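PDB 6GNF: glycogen synthase from Cyanobacterium sp. CLg1, which belongs to the starch and bacterial glycogen synthase family, with the two-domain GT-B fold, and here holds ADP and a glycan ligand in its interdomain cleft. Local coordinates for residues Ser431-Cys436 against Ala453-Leu458; Phe468-Ile473 against Ala494-Gly498; Ile203-Arg208 against Gly285-Leu289; Ile301-Ile307 against Val523-Pro528. All coordinates share one frame; numbering follows the deposited sequence.

Interaction 1 (Ser431-Cys436 against Ala453-Leu458); sequences SRFEPC and APVGGL. With AC1 (4,6-dideoxy-4-{[(1S,4R,5S,6S)-4,5,6-trihydroxy-3-(hydroxymethyl)cyclohex-2-en-1-yl]amino}-alpha-D-glucopyranose), chain D.
G457 N meets the carbonyl oxygen E434 O at 3.0 Å, almost in line with its C=O bond (169°), and gives a weak second bond to P435 O. G456 CA adds a CA-H...O contact to E434 O, so this one oxygen holds two successive residues. The two backbones close until C436 CA and G457 CA are 4.0 Å apart, an approach made at two glycines, of which G456 has a positive phi (51°). At the other end of the contact A453 CB presses to 3.0 Å from S431 O, and V455 CG2 lies over the backbone at F433 CA, 3.9 Å away. E434 has two roles. Its CB rests on L458 CD1 at 3.8 Å; then, with CG anti to the backbone N (chi1 -162°) and a bend at chi2, the carboxylate swings away from 453-458 toward the bound AC1. S431 OG donates to the anti lone pair of E434 OE1 at 2.6 Å, which fixes the rotation of the group. E434 OE2 takes the O3B hydroxyl of AC1 at 2.6 Å and forms a salt bridge with K363; the side chain also touches ADP. C436 N reaches the same AC1 O3B, at 3.2 Å. This single hydroxyl is thus both donor and acceptor, gripped by a backbone N-H and by a carboxylate that S431 and K363 hold in place.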
# COMPACT_ATOMS: atom_id res chain seq x y z
N SER A 431 -11.00 7.03 6.14
CA SER A 431 -10.98 5.87 5.27
C SER A 431 -12.22 5.00 5.46
O SER A 431 -12.70 4.83 6.57
CB SER A 431 -9.72 5.03 5.52
OG SER A 431 -8.55 5.79 5.31
N ARG A 432 -12.73 4.45 4.35
CA ARG A 432 -13.83 3.50 4.39
C ARG A 432 -13.33 2.09 4.70
O ARG A 432 -14.06 1.28 5.26
CB ARG A 432 -14.60 3.51 3.07
CG ARG A 432 -15.33 4.83 2.82
CD ARG A 432 -16.20 4.76 1.59
NE ARG A 432 -17.08 5.93 1.47
CZ ARG A 432 -16.78 7.06 0.83
NH1 ARG A 432 -15.62 7.22 0.21
NH2 ARG A 432 -17.67 8.05 0.81
N PHE A 433 -12.12 1.78 4.27
CA PHE A 433 -11.39 0.60 4.75
C PHE A 433 -9.90 0.91 4.66
O PHE A 433 -9.48 1.72 3.82
CB PHE A 433 -11.76 -0.64 3.92
CG PHE A 433 -11.55 -0.47 2.45
CD1 PHE A 433 -12.53 0.12 1.66
CD2 PHE A 433 -10.36 -0.89 1.84
CE1 PHE A 433 -12.34 0.28 0.29
CE2 PHE A 433 -10.17 -0.72 0.48
CZ PHE A 433 -11.15 -0.13 -0.29
N GLU A 434 -9.10 0.31 5.54
CA GLU A 434 -7.69 0.63 5.62
C GLU A 434 -6.90 -0.52 6.22
O GLU A 434 -6.82 -0.65 7.44
CB GLU A 434 -7.48 1.91 6.44
CG GLU A 434 -6.13 2.57 6.23
CD GLU A 434 -5.98 3.11 4.83
OE1 GLU A 434 -6.66 4.11 4.53
OE2 GLU A 434 -5.19 2.54 4.03
N PRO A 435 -6.31 -1.38 5.37
CA PRO A 435 -5.52 -2.50 5.84
C PRO A 435 -4.51 -2.15 6.93
O PRO A 435 -4.43 -2.83 7.95
CB PRO A 435 -4.83 -2.99 4.56
CG PRO A 435 -5.85 -2.74 3.51
CD PRO A 435 -6.51 -1.44 3.91
N CYS A 436 -3.77 -1.06 6.74
CA CYS A 436 -2.92 -0.53 7.81
C CYS A 436 -2.89 0.98 7.81
O CYS A 436 -3.29 1.61 8.79
CB CYS A 436 -1.49 -1.07 7.71
SG CYS A 436 -0.44 -0.56 9.09
N ALA A 453 -10.67 6.99 10.83
CA ALA A 453 -11.83 6.10 10.79
C ALA A 453 -11.53 4.83 11.59
O ALA A 453 -10.40 4.35 11.59
CB ALA A 453 -12.17 5.74 9.35
N PRO A 454 -12.56 4.27 12.24
CA PRO A 454 -12.39 3.06 13.04
C PRO A 454 -12.43 1.80 12.19
O PRO A 454 -13.32 0.98 12.33
CB PRO A 454 -13.60 3.13 13.98
CG PRO A 454 -14.67 3.74 13.13
CD PRO A 454 -13.97 4.73 12.24
N VAL A 455 -11.44 1.62 11.32
CA VAL A 455 -11.38 0.45 10.44
C VAL A 455 -9.95 -0.05 10.29
O VAL A 455 -9.00 0.73 10.36
CB VAL A 455 -11.97 0.75 9.04
CG1 VAL A 455 -13.46 1.07 9.15
CG2 VAL A 455 -11.23 1.91 8.37
N GLY A 456 -9.81 -1.36 10.12
CA GLY A 456 -8.53 -2.00 9.84
C GLY A 456 -7.44 -1.60 10.81
O GLY A 456 -7.68 -1.50 12.01
N GLY A 457 -6.24 -1.37 10.30
CA GLY A 457 -5.08 -1.07 11.12
C GLY A 457 -5.06 0.29 11.78
O GLY A 457 -4.21 0.57 12.62
N LEU A 458 -6.01 1.16 11.41
CA LEU A 458 -6.15 2.44 12.09
C LEU A 458 -6.58 2.23 13.54
O LEU A 458 -6.16 2.97 14.43
CB LEU A 458 -7.15 3.34 11.36
CG LEU A 458 -6.79 3.72 9.92
CD1 LEU A 458 -7.94 4.45 9.24
CD2 LEU A 458 -5.52 4.55 9.88
C1 AC1 D . -1.53 -0.96 -4.87
O2 AC1 D . -1.68 -3.35 -4.39
C2 AC1 D . -1.31 -2.07 -3.83
C4A AC1 D . -1.53 -0.42 3.33
C3 AC1 D . -2.09 -1.80 -2.54
O3 AC1 D . -1.68 -2.78 -1.59
C4 AC1 D . -1.84 -0.37 -2.01
N4A AC1 D . -2.56 -0.04 -0.76
C5 AC1 D . -2.21 0.60 -3.15
O5 AC1 D . -1.37 0.34 -4.28
C6 AC1 D . -2.03 2.06 -2.78
C1B AC1 D . -2.45 -0.77 0.51
C2B AC1 D . -3.38 -0.25 1.65
O2B AC1 D . -4.30 0.75 1.23
C3B AC1 D . -2.70 0.38 2.84
O3B AC1 D . -3.63 0.47 3.92
O4 AC1 D . -0.87 0.40 4.30
C5B AC1 D . -0.60 -0.75 2.19
C7B AC1 D . -1.01 -0.86 0.94
C6B AC1 D . 0.84 -1.03 2.51
O6B AC1 D . 0.86 -2.13 3.42

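Interaction 2 (Phe468-Ile473 against Ala494-Gly498); sequences FLMNKI and AMIVG
N471 N donates to A494 O at 3.1 Å, the single hydrogen bond joining 468-473 to 494-498. The N-H arrives from above the carbonyl plane, 40° out of it. Around this bond the alanine is closely enclosed: A494 CB lies 3.3 Å from K472 O and 3.6 Å from N471 CB, and I473 CD1 closes in on it at 4.0 Å. One turn further on, G498 brings its bare backbone against the other segment, with G498 CA 3.8 Å from M470 CA, the closest pair of CA atoms in the contact.

M470 fills the space along the helix between these points. Its CB touches A494 O at 3.4 Å, and its chain, extended beyond CG (chi2 169°), runs alongside M495, pointing the same way, until M470 CE meets M495 CG at 3.7 Å. Toward the surface, the N471 amide crosses V497, with ND2 3.8 Å from the methyl CG2 of V497. F468 contributes little to this face, because its ring turns off to pack on K501 and A502, further along the same helix.

Beyond the first shell, M470 leans on P430, while I473 and M495 both reach V367 of helix 365-370. Backbone bonds of F468 and M470 to V452 fasten strand 468-469 to strand 449-452, so helix 485-503 covers the chain where it leaves the edge of the six-stranded parallel sheet, with helix 365-370 beside it.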
# COMPACT_ATOMS: atom_id res chain seq x y z
N PHE A 468 -7.68 10.07 18.03
CA PHE A 468 -9.13 9.95 18.13
C PHE A 468 -9.75 9.18 16.97
O PHE A 468 -9.27 9.28 15.85
CB PHE A 468 -9.76 11.34 18.18
CG PHE A 468 -9.26 12.19 19.30
CD1 PHE A 468 -8.15 13.00 19.13
CD2 PHE A 468 -9.89 12.18 20.53
CE1 PHE A 468 -7.68 13.79 20.17
CE2 PHE A 468 -9.44 12.97 21.57
CZ PHE A 468 -8.33 13.77 21.39
N LEU A 469 -10.83 8.46 17.26
CA LEU A 469 -11.58 7.73 16.24
C LEU A 469 -12.85 8.48 15.85
O LEU A 469 -13.55 9.03 16.70
CB LEU A 469 -11.99 6.35 16.76
CG LEU A 469 -10.87 5.39 17.17
CD1 LEU A 469 -11.47 4.00 17.44
CD2 LEU A 469 -9.79 5.29 16.10
N MET A 470 -13.15 8.44 14.55
CA MET A 470 -14.42 8.91 14.02
C MET A 470 -15.46 7.81 14.20
O MET A 470 -15.15 6.71 14.65
CB MET A 470 -14.32 9.15 12.52
CG MET A 470 -13.21 10.06 12.06
SD MET A 470 -13.03 9.97 10.27
CE MET A 470 -11.67 11.12 10.06
N ASN A 471 -16.69 8.10 13.80
CA ASN A 471 -17.65 7.03 13.55
C ASN A 471 -17.34 6.44 12.18
O ASN A 471 -16.56 7.00 11.42
CB ASN A 471 -19.09 7.55 13.63
CG ASN A 471 -19.51 7.91 15.04
OD1 ASN A 471 -18.93 7.45 16.01
ND2 ASN A 471 -20.55 8.73 15.15
N LYS A 472 -17.95 5.30 11.89
CA LYS A 472 -17.70 4.57 10.64
C LYS A 472 -18.12 5.38 9.41
O LYS A 472 -19.19 5.96 9.39
CB LYS A 472 -18.46 3.25 10.67
CG LYS A 472 -18.19 2.33 9.50
CD LYS A 472 -19.14 1.14 9.52
CE LYS A 472 -18.94 0.25 8.30
NZ LYS A 472 -17.59 -0.39 8.31
N ILE A 473 -17.27 5.39 8.39
CA ILE A 473 -17.59 6.04 7.12
C ILE A 473 -18.23 4.98 6.24
O ILE A 473 -17.56 4.04 5.83
CB ILE A 473 -16.33 6.61 6.42
CG1 ILE A 473 -15.48 7.45 7.39
CG2 ILE A 473 -16.72 7.43 5.20
CD1 ILE A 473 -16.18 8.65 7.99
N ALA A 494 -20.20 11.40 10.43
CA ALA A 494 -19.34 10.46 11.14
C ALA A 494 -17.91 11.00 11.31
O ALA A 494 -17.29 10.81 12.36
CB ALA A 494 -19.32 9.13 10.41
N MET A 495 -17.40 11.68 10.28
CA MET A 495 -16.07 12.28 10.34
C MET A 495 -16.04 13.40 11.37
O MET A 495 -15.15 13.47 12.20
CB MET A 495 -15.67 12.83 8.96
CG MET A 495 -14.30 13.49 8.91
SD MET A 495 -13.90 14.15 7.28
CE MET A 495 -14.99 15.57 7.21
N ILE A 496 -17.05 14.26 11.31
CA ILE A 496 -17.11 15.44 12.18
C ILE A 496 -17.20 15.08 13.67
O ILE A 496 -16.67 15.80 14.51
CB ILE A 496 -18.26 16.37 11.75
CG1 ILE A 496 -17.90 17.03 10.41
CG2 ILE A 496 -18.53 17.44 12.80
CD1 ILE A 496 -19.08 17.62 9.66
N VAL A 497 -17.87 13.98 13.99
CA VAL A 497 -17.90 13.48 15.36
C VAL A 497 -16.47 13.27 15.88
O VAL A 497 -16.15 13.69 17.00
CB VAL A 497 -18.72 12.16 15.48
CG1 VAL A 497 -18.42 11.43 16.78
CG2 VAL A 497 -20.21 12.47 15.37
N GLY A 498 -15.62 12.66 15.06
CA GLY A 498 -14.22 12.45 15.42
C GLY A 498 -13.45 13.75 15.56
O GLY A 498 -12.69 13.93 16.51

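Interaction 3 (Ile203-Arg208 against Gly285-Leu289); sequences IAFQGR and GGVEL. With BGC (beta-D-glucopyranose), chain B; SO4 (sulfate ion), chain J.
Q206 OE1, which also lies 3.1 Å from the methyl L289 CD1, is gripped by three donors: R208 NE, R208 NH2 and N256 ND2. The arginine comes side-on with both nitrogens, each 2.9 Å from Q206 OE1; the oxygen lies in the guanidinium plane, whereas both N-H groups approach it from the same face of the amide. The other end of this amide is used as fully. Q206 NE2 bonds across to V287 O at 2.9 Å, nearly straight (168°), and back to I203 O at 3.0 Å, which holds the amide's rotation. R208 NH2 continues to E288 OE2 at 2.8 Å in a salt bridge; this carboxylate, tied at OE1 to T231, is met from above its plane, with the two flat groups 59° apart.

Apolar contact closes the remainder. I203 CG2 touches V287 CG2 at 3.7 Å as the two side chains run by one another in opposite senses, and both L289 methyls touch the Q206 amide, CD1 and CD2 each 3.4 Å from Q206 CD. On the glycan side of the loop, F205 has A204 CB over one ring face and O4 of the bound glucose (BGC) over the opposite one, while G207 N binds a sulfate.

The type I' turn from G286 to L289, just before helix 290-296, thus docks on the loop after strand 195-200, with L258 of helix 257-264 touching I203, Q206 and L289, and F229 of strand 228-231 beside R208 and L289.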
# COMPACT_ATOMS: atom_id res chain seq x y z
N ILE A 203 -7.25 -6.22 0.07
CA ILE A 203 -8.16 -7.27 -0.38
C ILE A 203 -9.13 -6.80 -1.46
O ILE A 203 -9.79 -7.62 -2.08
CB ILE A 203 -8.95 -7.87 0.81
CG1 ILE A 203 -9.55 -9.23 0.48
CG2 ILE A 203 -10.06 -6.93 1.27
CD1 ILE A 203 -8.62 -10.39 0.72
N ALA A 204 -9.21 -5.49 -1.69
CA ALA A 204 -10.13 -4.97 -2.69
C ALA A 204 -9.72 -5.37 -4.11
O ALA A 204 -10.57 -5.49 -4.99
CB ALA A 204 -10.25 -3.46 -2.59
N PHE A 205 -8.44 -5.64 -4.33
CA PHE A 205 -7.97 -6.04 -5.64
C PHE A 205 -7.41 -7.45 -5.54
O PHE A 205 -6.50 -7.72 -4.75
CB PHE A 205 -6.93 -5.04 -6.16
CG PHE A 205 -7.37 -3.61 -6.04
CD1 PHE A 205 -8.38 -3.12 -6.87
CD2 PHE A 205 -6.84 -2.78 -5.06
CE1 PHE A 205 -8.82 -1.81 -6.75
CE2 PHE A 205 -7.27 -1.47 -4.94
CZ PHE A 205 -8.26 -0.98 -5.79
N GLN A 206 -7.98 -8.34 -6.35
CA GLN A 206 -7.79 -9.78 -6.18
C GLN A 206 -7.31 -10.51 -7.43
O GLN A 206 -7.07 -11.71 -7.37
CB GLN A 206 -9.13 -10.37 -5.72
CG GLN A 206 -9.69 -9.73 -4.47
CD GLN A 206 -11.04 -10.28 -4.06
OE1 GLN A 206 -11.70 -10.97 -4.83
NE2 GLN A 206 -11.48 -9.92 -2.86
N GLY A 207 -7.15 -9.81 -8.55
CA GLY A 207 -6.80 -10.43 -9.81
C GLY A 207 -7.98 -11.22 -10.33
O GLY A 207 -7.85 -12.41 -10.64
N ARG A 208 -9.14 -10.56 -10.39
CA ARG A 208 -10.30 -11.13 -11.02
C ARG A 208 -10.18 -10.89 -12.52
O ARG A 208 -10.01 -9.75 -12.95
CB ARG A 208 -11.58 -10.49 -10.50
CG ARG A 208 -11.78 -10.68 -9.01
CD ARG A 208 -13.12 -10.15 -8.56
NE ARG A 208 -13.28 -10.23 -7.11
CZ ARG A 208 -14.42 -10.00 -6.46
NH1 ARG A 208 -15.52 -9.65 -7.13
NH2 ARG A 208 -14.47 -10.10 -5.14
N GLY A 285 -16.02 -7.47 4.71
CA GLY A 285 -14.66 -7.22 5.16
C GLY A 285 -13.62 -7.92 4.31
O GLY A 285 -12.55 -7.35 4.07
N GLY A 286 -13.93 -9.13 3.86
CA GLY A 286 -13.02 -9.90 3.02
C GLY A 286 -13.35 -9.83 1.53
O GLY A 286 -12.81 -10.60 0.75
N VAL A 287 -14.26 -8.93 1.16
CA VAL A 287 -14.64 -8.74 -0.25
C VAL A 287 -14.79 -10.11 -0.94
O VAL A 287 -14.15 -10.41 -1.97
CB VAL A 287 -13.64 -7.81 -0.98
CG1 VAL A 287 -14.12 -7.48 -2.39
CG2 VAL A 287 -13.48 -6.52 -0.19
N GLU A 288 -15.64 -10.94 -0.33
CA GLU A 288 -16.02 -12.27 -0.81
C GLU A 288 -14.97 -13.36 -0.65
O GLU A 288 -15.25 -14.51 -0.98
CB GLU A 288 -16.53 -12.22 -2.26
CG GLU A 288 -17.77 -11.36 -2.44
CD GLU A 288 -17.93 -10.88 -3.87
OE1 GLU A 288 -18.80 -11.43 -4.57
OE2 GLU A 288 -17.18 -9.97 -4.30
N LEU A 289 -13.78 -13.04 -0.13
CA LEU A 289 -12.76 -14.07 0.12
C LEU A 289 -12.66 -14.42 1.61
O LEU A 289 -11.72 -15.10 2.03
CB LEU A 289 -11.39 -13.65 -0.44
CG LEU A 289 -11.28 -13.70 -1.97
CD1 LEU A 289 -12.44 -13.04 -2.69
CD2 LEU A 289 -9.96 -13.11 -2.46
C2 BGC B . -8.59 -1.42 -11.30
C3 BGC B . -7.38 -1.82 -10.45
C4 BGC B . -6.72 -0.54 -9.92
C5 BGC B . -7.71 0.45 -9.31
C6 BGC B . -7.07 1.83 -9.15
C1 BGC B . -9.54 -0.62 -10.41
O1 BGC B . -10.78 -0.36 -11.08
O2 BGC B . -9.26 -2.57 -11.86
O3 BGC B . -6.44 -2.62 -11.19
O4 BGC B . -5.77 -0.90 -8.92
O5 BGC B . -8.91 0.61 -10.07
O6 BGC B . -7.49 2.36 -7.90
S SO4 J . -7.97 -6.30 -10.42
O1 SO4 J . -7.11 -6.97 -9.41
O2 SO4 J . -8.49 -7.31 -11.38
O3 SO4 J . -7.16 -5.26 -11.12
O4 SO4 J . -9.12 -5.66 -9.74

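Interaction 4 (Ile301-Ile307 against Val523-Pro528); sequences ITNGTKI and VSWKKP. With AC1 (4,6-dideoxy-4-{[(1S,4R,5S,6S)-4,5,6-trihydroxy-3-(hydroxymethyl)cyclohex-2-en-1-yl]amino}-alpha-D-glucopyranose), chain D.
The indole of W525 lies flat against the backbone at G304: on one face sit G304 N, 3.4 Å above the plane, and T305 N, 3.5 Å above it, both offset toward the rim, with N303 C higher above the same face. G304 CA stands over the six-membered ring in a CH-pi contact, 4.0 Å from its centroid and 13° off the normal. Near the far end of the ring N303 runs alongside, its OD1 close to W525 CH2, with amide and ring planes 52° apart. This is the place in the GT-B fold where the C-terminal helix 526-540 returns to the N-terminal domain, meeting the loop that leaves the edge strand 298-300.

G304 has no side chain on the side that faces the backbone of V523 to W525, so its CA can come 3.3 Å from V523 O. T305 N then bonds to V523 O at 2.9 Å, in the carbonyl plane, and S524 CA returns a CA-H...O contact to T305 O. Beside this bond the methyl T305 CG2 lies next to V523 CG2, the two side chains pointing the same way. On the helix itself P528 is wedged against the loop, with CB 3.4 Å from T302 O and 3.7 Å from I301 CG2. V43, L47 and E50 of helix 39-54 also pack on W525.

N303 carries its amide, CG anti to the carbonyl carbon (chi1 -73°), past the indole to the glycan, where ND2 donates to O6B of AC1 at 2.8 Å.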
# COMPACT_ATOMS: atom_id res chain seq x y z
N ILE A 301 0.15 -8.54 10.90
CA ILE A 301 1.28 -7.89 11.56
C ILE A 301 1.28 -6.44 11.13
O ILE A 301 1.42 -6.14 9.95
CB ILE A 301 2.62 -8.53 11.16
CG1 ILE A 301 2.65 -10.00 11.58
CG2 ILE A 301 3.78 -7.78 11.81
CD1 ILE A 301 3.85 -10.75 11.05
N THR A 302 1.13 -5.53 12.09
CA THR A 302 1.05 -4.10 11.81
C THR A 302 2.33 -3.59 11.17
O THR A 302 3.41 -3.79 11.72
CB THR A 302 0.78 -3.32 13.11
OG1 THR A 302 -0.46 -3.76 13.67
CG2 THR A 302 0.69 -1.82 12.86
N ASN A 303 2.21 -2.88 10.05
CA ASN A 303 3.37 -2.30 9.37
C ASN A 303 4.08 -1.33 10.29
O ASN A 303 3.44 -0.61 11.05
CB ASN A 303 2.97 -1.51 8.12
CG ASN A 303 2.55 -2.38 6.96
OD1 ASN A 303 2.92 -3.56 6.87
ND2 ASN A 303 1.80 -1.80 6.04
N GLY A 304 5.41 -1.31 10.21
CA GLY A 304 6.19 -0.21 10.72
C GLY A 304 6.54 0.71 9.57
O GLY A 304 5.92 0.67 8.50
N THR A 305 7.54 1.55 9.80
CA THR A 305 7.99 2.49 8.79
C THR A 305 9.45 2.88 9.03
O THR A 305 9.96 2.77 10.14
CB THR A 305 7.09 3.73 8.79
OG1 THR A 305 7.46 4.58 7.70
CG2 THR A 305 7.22 4.50 10.10
N LYS A 306 10.12 3.29 7.96
CA LYS A 306 11.48 3.81 8.06
C LYS A 306 11.46 5.20 8.64
O LYS A 306 10.55 5.97 8.37
CB LYS A 306 12.16 3.87 6.70
CG LYS A 306 12.80 2.58 6.27
CD LYS A 306 13.34 2.68 4.85
CE LYS A 306 14.53 3.59 4.78
NZ LYS A 306 15.31 3.37 3.54
N ILE A 307 12.53 5.53 9.34
CA ILE A 307 12.64 6.79 10.04
C ILE A 307 13.42 7.80 9.21
O ILE A 307 13.14 8.99 9.29
CB ILE A 307 13.26 6.55 11.44
CG1 ILE A 307 12.34 5.65 12.29
CG2 ILE A 307 13.60 7.87 12.11
CD1 ILE A 307 13.02 5.07 13.51
N VAL A 523 7.32 3.32 15.97
CA VAL A 523 6.63 2.77 14.81
C VAL A 523 7.63 2.26 13.75
O VAL A 523 7.32 2.22 12.57
CB VAL A 523 5.67 3.82 14.18
CG1 VAL A 523 4.51 4.09 15.12
CG2 VAL A 523 6.38 5.12 13.86
N SER A 524 8.84 1.93 14.19
CA SER A 524 9.86 1.40 13.29
C SER A 524 9.56 -0.04 12.92
O SER A 524 8.62 -0.65 13.47
CB SER A 524 11.24 1.48 13.93
OG SER A 524 11.32 0.57 15.01
N TRP A 525 10.36 -0.59 12.00
CA TRP A 525 10.19 -1.98 11.56
C TRP A 525 10.72 -3.02 12.55
O TRP A 525 10.50 -4.21 12.37
CB TRP A 525 10.84 -2.17 10.19
CG TRP A 525 9.95 -1.75 9.09
CD1 TRP A 525 10.07 -0.65 8.31
CD2 TRP A 525 8.75 -2.41 8.67
NE1 TRP A 525 9.02 -0.59 7.41
CE2 TRP A 525 8.21 -1.66 7.61
CE3 TRP A 525 8.10 -3.58 9.08
CZ2 TRP A 525 7.03 -2.02 6.97
CZ3 TRP A 525 6.93 -3.95 8.43
CH2 TRP A 525 6.41 -3.17 7.38
N LYS A 526 11.42 -2.58 13.59
CA LYS A 526 12.10 -3.46 14.54
C LYS A 526 11.21 -4.58 15.10
O LYS A 526 11.50 -5.76 14.89
CB LYS A 526 12.69 -2.61 15.66
CG LYS A 526 13.85 -3.21 16.44
CD LYS A 526 14.77 -2.10 16.96
CE LYS A 526 15.06 -2.22 18.45
NZ LYS A 526 15.76 -3.49 18.80
N LYS A 527 10.12 -4.21 15.76
CA LYS A 527 9.20 -5.18 16.36
C LYS A 527 8.41 -6.02 15.36
O LYS A 527 8.26 -7.22 15.57
CB LYS A 527 8.22 -4.50 17.31
CG LYS A 527 8.86 -3.99 18.59
CD LYS A 527 7.93 -3.04 19.32
CE LYS A 527 8.65 -2.24 20.39
NZ LYS A 527 9.06 -3.08 21.54
N PRO A 528 7.81 -5.38 14.34
CA PRO A 528 7.10 -6.22 13.38
C PRO A 528 8.02 -7.15 12.59
O PRO A 528 7.65 -8.31 12.36
CB PRO A 528 6.40 -5.21 12.46
CG PRO A 528 7.02 -3.90 12.76
CD PRO A 528 7.51 -3.96 14.16
C1 AC1 D . -1.53 -0.96 -4.87
O2 AC1 D . -1.68 -3.35 -4.39
C2 AC1 D . -1.31 -2.07 -3.83
C4A AC1 D . -1.53 -0.42 3.33
C3 AC1 D . -2.09 -1.80 -2.54
O3 AC1 D . -1.68 -2.78 -1.59
C4 AC1 D . -1.84 -0.37 -2.01
N4A AC1 D . -2.56 -0.04 -0.76
C5 AC1 D . -2.21 0.60 -3.15
O5 AC1 D . -1.37 0.34 -4.28
C6 AC1 D . -2.03 2.06 -2.78
C1B AC1 D . -2.45 -0.77 0.51
C2B AC1 D . -3.38 -0.25 1.65
O2B AC1 D . -4.30 0.75 1.23
C3B AC1 D . -2.70 0.38 2.84
O3B AC1 D . -3.63 0.47 3.92
O4 AC1 D . -0.87 0.40 4.30
C5B AC1 D . -0.60 -0.75 2.19
C7B AC1 D . -1.01 -0.86 0.94
C6B AC1 D . 0.84 -1.03 2.51
O6B AC1 D . 0.86 -2.13 3.42

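How the interactions relate
Interaction 3 closes first along the chain; interactions 1 and 2 follow in series, both nested inside the long loop closed by interaction 4. Interactions 1 and 2, centres about 12 Å apart, lie at the ends of strands 426-429, 449-452 and 468-469 in the parallel sheet of the C-terminal domain and touch through P454 on M470 and R432 on I473. Interactions 3 and 4 lie on the N-terminal side, centres about 25 Å apart and not in contact. Interaction 1 meets both across the cleft: F433 packs on A204 of interaction 3, and C436 SG on N303 of interaction 4. Interactions 1 and 4 bind the same AC1 unit, consistent with a glycan site assembled from both domains.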